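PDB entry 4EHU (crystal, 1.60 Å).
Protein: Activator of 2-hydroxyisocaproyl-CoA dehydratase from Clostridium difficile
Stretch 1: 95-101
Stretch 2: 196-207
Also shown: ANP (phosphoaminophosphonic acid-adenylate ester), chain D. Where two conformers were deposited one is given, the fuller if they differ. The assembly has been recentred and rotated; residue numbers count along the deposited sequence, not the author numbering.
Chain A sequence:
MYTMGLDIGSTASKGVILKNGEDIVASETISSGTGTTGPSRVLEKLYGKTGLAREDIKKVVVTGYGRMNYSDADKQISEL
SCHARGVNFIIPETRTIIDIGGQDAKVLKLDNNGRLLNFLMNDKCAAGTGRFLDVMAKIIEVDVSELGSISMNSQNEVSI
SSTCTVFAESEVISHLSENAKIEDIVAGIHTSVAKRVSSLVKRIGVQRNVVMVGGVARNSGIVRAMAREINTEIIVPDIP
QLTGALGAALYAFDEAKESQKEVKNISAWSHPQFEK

Stretch 1 95-101: RTIIDIG
Stretch 2, residues 196-207: RVSSLVKRIGVQ

How do the backbones lie? Strand 96-100 and helix 196-204 run nearly antiparallel, at 155°, with axes 10.4 Å apart. CA atoms pair Arg95 with Gln207 (5.6 Å), Ile98 with Val201 (7.9 Å) and Ile100 with Val197 (8.3 Å). Gly205 leaves the helix at phi/psi 89/111, where a CB would jam against the preceding carbonyl; Val206 and Gln207 continue extended.

What joins the start of the strand to this tail? Arg95 (phi/psi -126/-20; chi1 and chi2 m, chi3 t) sets CB 3.6 Å from Gln207 O, while its end leads away. Thr96 (-130/126, chi1 m) donates from OG1 to Gln207 O at 2.7 Å, satisfying a buried hydroxyl. A water donates to Thr96 OG1 (2.9 Å) and to Gly205 O (2.8 Å), bridging them. Gln207 has chi1 and chi2 t.

Which side chains fill the gap farther along? Extended backbone alternates sides, so Ile98 and Ile100 (both m, t) point toward the helix, while Asp99 points away. Ile98 meets successive helical turns: its CG2 lies 3.7 Å from Val197 CG1, its CD1 3.7 Å from Val201 CG2. Both valines are t.

Where does the contact end? Ile100 CD1 lies 4.1 Å from Val197 CG2, another apolar contact. Gly101 leaves the helix behind, its CA 3.5 Å from ANP O3A.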

# COMPACT_ATOMS: atom_id res chain seq x y z
N ARG A 95 -0.12 -28.11 -10.49
CA ARG A 95 -0.81 -27.31 -11.51
C ARG A 95 -1.02 -25.86 -11.10
O ARG A 95 -1.23 -25.00 -11.97
CB ARG A 95 -2.15 -27.94 -11.88
CG ARG A 95 -2.05 -29.38 -12.42
CD ARG A 95 -1.43 -29.44 -13.80
NE ARG A 95 -1.40 -30.81 -14.32
CZ ARG A 95 -0.38 -31.66 -14.18
NH1 ARG A 95 0.71 -31.30 -13.53
NH2 ARG A 95 -0.46 -32.88 -14.69
N THR A 96 -0.96 -25.55 -9.80
CA THR A 96 -1.04 -24.17 -9.36
C THR A 96 0.11 -23.89 -8.40
O THR A 96 0.30 -24.64 -7.45
CB THR A 96 -2.39 -23.90 -8.65
OG1 THR A 96 -3.46 -24.33 -9.50
CG2 THR A 96 -2.53 -22.42 -8.34
N ILE A 97 0.91 -22.86 -8.67
CA ILE A 97 1.97 -22.44 -7.74
C ILE A 97 1.68 -21.03 -7.25
O ILE A 97 1.45 -20.13 -8.03
CB ILE A 97 3.37 -22.48 -8.41
CG1 ILE A 97 3.71 -23.91 -8.80
CG2 ILE A 97 4.44 -21.92 -7.45
CD1 ILE A 97 5.04 -24.01 -9.61
N ILE A 98 1.70 -20.87 -5.93
CA ILE A 98 1.50 -19.58 -5.31
C ILE A 98 2.80 -19.19 -4.66
O ILE A 98 3.20 -19.81 -3.68
CB ILE A 98 0.40 -19.66 -4.22
CG1 ILE A 98 -0.89 -20.18 -4.85
CG2 ILE A 98 0.18 -18.27 -3.59
CD1 ILE A 98 -1.95 -20.68 -3.76
N ASP A 99 3.46 -18.17 -5.21
CA ASP A 99 4.73 -17.71 -4.68
C ASP A 99 4.50 -16.39 -3.96
O ASP A 99 4.33 -15.36 -4.59
CB ASP A 99 5.73 -17.51 -5.85
CG ASP A 99 6.92 -16.63 -5.47
OD1 ASP A 99 7.36 -16.69 -4.32
OD2 ASP A 99 7.41 -15.88 -6.38
N ILE A 100 4.50 -16.42 -2.63
CA ILE A 100 4.36 -15.17 -1.90
C ILE A 100 5.73 -14.75 -1.39
O ILE A 100 6.29 -15.41 -0.53
CB ILE A 100 3.37 -15.28 -0.73
CG1 ILE A 100 2.03 -15.83 -1.23
CG2 ILE A 100 3.21 -13.89 -0.12
CD1 ILE A 100 0.95 -16.09 -0.06
N GLY A 101 6.26 -13.67 -1.98
CA GLY A 101 7.57 -13.17 -1.60
C GLY A 101 7.46 -11.88 -0.79
O GLY A 101 6.39 -11.55 -0.27
N ARG A 196 -6.31 -11.49 -0.04
CA ARG A 196 -5.79 -10.77 -1.21
C ARG A 196 -5.13 -11.71 -2.23
O ARG A 196 -5.28 -11.50 -3.45
CB ARG A 196 -4.81 -9.70 -0.77
CG ARG A 196 -4.22 -8.94 -1.91
CD ARG A 196 -3.66 -7.62 -1.47
NE ARG A 196 -2.85 -7.07 -2.55
CZ ARG A 196 -3.36 -6.48 -3.62
NH1 ARG A 196 -4.68 -6.34 -3.74
NH2 ARG A 196 -2.56 -6.02 -4.57
N VAL A 197 -4.42 -12.72 -1.76
CA VAL A 197 -3.76 -13.66 -2.67
C VAL A 197 -4.78 -14.67 -3.18
O VAL A 197 -4.76 -15.02 -4.35
CB VAL A 197 -2.59 -14.33 -1.99
CG1 VAL A 197 -1.90 -15.34 -2.94
CG2 VAL A 197 -1.58 -13.25 -1.56
N SER A 198 -5.73 -15.07 -2.33
CA SER A 198 -6.74 -16.02 -2.80
C SER A 198 -7.60 -15.46 -3.93
O SER A 198 -8.08 -16.22 -4.75
CB SER A 198 -7.64 -16.53 -1.66
OG SER A 198 -8.42 -15.50 -1.12
N SER A 199 -7.79 -14.14 -3.97
CA SER A 199 -8.56 -13.54 -5.05
C SER A 199 -7.84 -13.80 -6.38
O SER A 199 -8.48 -14.05 -7.41
CB SER A 199 -8.73 -12.04 -4.82
OG SER A 199 -9.32 -11.42 -5.94
N LEU A 200 -6.51 -13.73 -6.37
CA LEU A 200 -5.74 -14.00 -7.59
C LEU A 200 -5.90 -15.46 -7.99
O LEU A 200 -6.13 -15.78 -9.16
CB LEU A 200 -4.25 -13.73 -7.40
CG LEU A 200 -3.80 -12.34 -7.00
CD1 LEU A 200 -2.29 -12.34 -6.98
CD2 LEU A 200 -4.35 -11.31 -7.99
N VAL A 201 -5.77 -16.36 -7.01
CA VAL A 201 -5.92 -17.77 -7.29
C VAL A 201 -7.29 -18.08 -7.88
O VAL A 201 -7.40 -18.84 -8.84
CB VAL A 201 -5.75 -18.60 -5.99
CG1 VAL A 201 -6.02 -20.06 -6.26
CG2 VAL A 201 -4.35 -18.40 -5.45
N LYS A 202 -8.34 -17.52 -7.30
CA LYS A 202 -9.69 -17.77 -7.79
C LYS A 202 -9.89 -17.23 -9.21
O LYS A 202 -10.57 -17.83 -10.03
CB LYS A 202 -10.70 -17.17 -6.81
CG LYS A 202 -10.68 -17.91 -5.46
CD LYS A 202 -11.65 -17.29 -4.43
CE LYS A 202 -11.63 -18.06 -3.12
NZ LYS A 202 -12.54 -17.52 -2.07
N ARG A 203 -9.26 -16.11 -9.51
CA ARG A 203 -9.31 -15.56 -10.87
C ARG A 203 -8.69 -16.51 -11.89
O ARG A 203 -9.23 -16.69 -12.99
CB ARG A 203 -8.66 -14.17 -10.89
CG ARG A 203 -9.52 -13.06 -10.29
CD ARG A 203 -8.72 -11.77 -10.05
NE ARG A 203 -8.21 -11.20 -11.29
CZ ARG A 203 -7.25 -10.28 -11.36
NH1 ARG A 203 -6.84 -9.82 -12.55
NH2 ARG A 203 -6.69 -9.82 -10.25
N ILE A 204 -7.56 -17.12 -11.54
CA ILE A 204 -6.87 -18.04 -12.45
C ILE A 204 -7.57 -19.39 -12.49
O ILE A 204 -7.41 -20.15 -13.46
CB ILE A 204 -5.42 -18.24 -12.03
CG1 ILE A 204 -4.57 -17.08 -12.55
CG2 ILE A 204 -4.87 -19.53 -12.59
CD1 ILE A 204 -3.12 -17.17 -12.17
N GLY A 205 -8.33 -19.70 -11.45
CA GLY A 205 -8.98 -20.99 -11.35
C GLY A 205 -8.07 -22.00 -10.67
O GLY A 205 -7.06 -22.41 -11.23
N VAL A 206 -8.44 -22.41 -9.46
CA VAL A 206 -7.57 -23.32 -8.71
C VAL A 206 -7.51 -24.69 -9.40
O VAL A 206 -8.53 -25.21 -9.86
CB VAL A 206 -8.02 -23.45 -7.24
CG1 VAL A 206 -9.33 -24.19 -7.15
CG2 VAL A 206 -6.94 -24.15 -6.41
N GLN A 207 -6.32 -25.26 -9.49
CA GLN A 207 -6.19 -26.62 -9.99
C GLN A 207 -5.15 -27.37 -9.16
O GLN A 207 -4.04 -26.89 -8.99
CB GLN A 207 -5.79 -26.64 -11.47
CG GLN A 207 -6.03 -27.98 -12.13
CD GLN A 207 -5.83 -27.93 -13.62
OE1 GLN A 207 -5.44 -26.90 -14.17
NE2 GLN A 207 -6.11 -29.04 -14.29
PG ANP D . 10.15 -11.22 -4.26
O1G ANP D . 11.06 -10.37 -5.15
O2G ANP D . 10.02 -12.61 -4.83
O3G ANP D . 8.84 -10.58 -4.00
PB ANP D . 11.91 -12.50 -2.16
O1B ANP D . 13.21 -11.97 -1.60
O2B ANP D . 12.03 -13.68 -3.13
N3B ANP D . 11.00 -11.17 -2.77
PA ANP D . 11.11 -14.47 -0.17
O1A ANP D . 12.54 -14.74 0.14
O2A ANP D . 10.29 -15.43 -1.00
O3A ANP D . 11.01 -13.03 -0.91
O5' ANP D . 10.26 -14.15 1.15
C5' ANP D . 10.60 -13.04 1.98
C4' ANP D . 9.73 -13.08 3.23
O4' ANP D . 9.34 -14.34 3.76
C3' ANP D . 9.62 -11.96 4.25
O3' ANP D . 8.99 -10.80 3.69
C2' ANP D . 8.84 -12.63 5.39
O2' ANP D . 7.49 -12.14 5.50
C1' ANP D . 8.81 -14.13 5.07
N9 ANP D . 9.65 -14.94 5.97
C8 ANP D . 10.99 -15.03 5.97
N7 ANP D . 11.42 -15.92 6.90
C5 ANP D . 10.31 -16.41 7.50
C6 ANP D . 10.03 -17.39 8.55
N6 ANP D . 11.06 -18.01 9.17
N1 ANP D . 8.73 -17.62 8.88
C2 ANP D . 7.71 -17.01 8.26
N3 ANP D . 7.89 -16.09 7.30
C4 ANP D . 9.14 -15.77 6.88
O HOH W 1 -4.32 -22.78 -11.77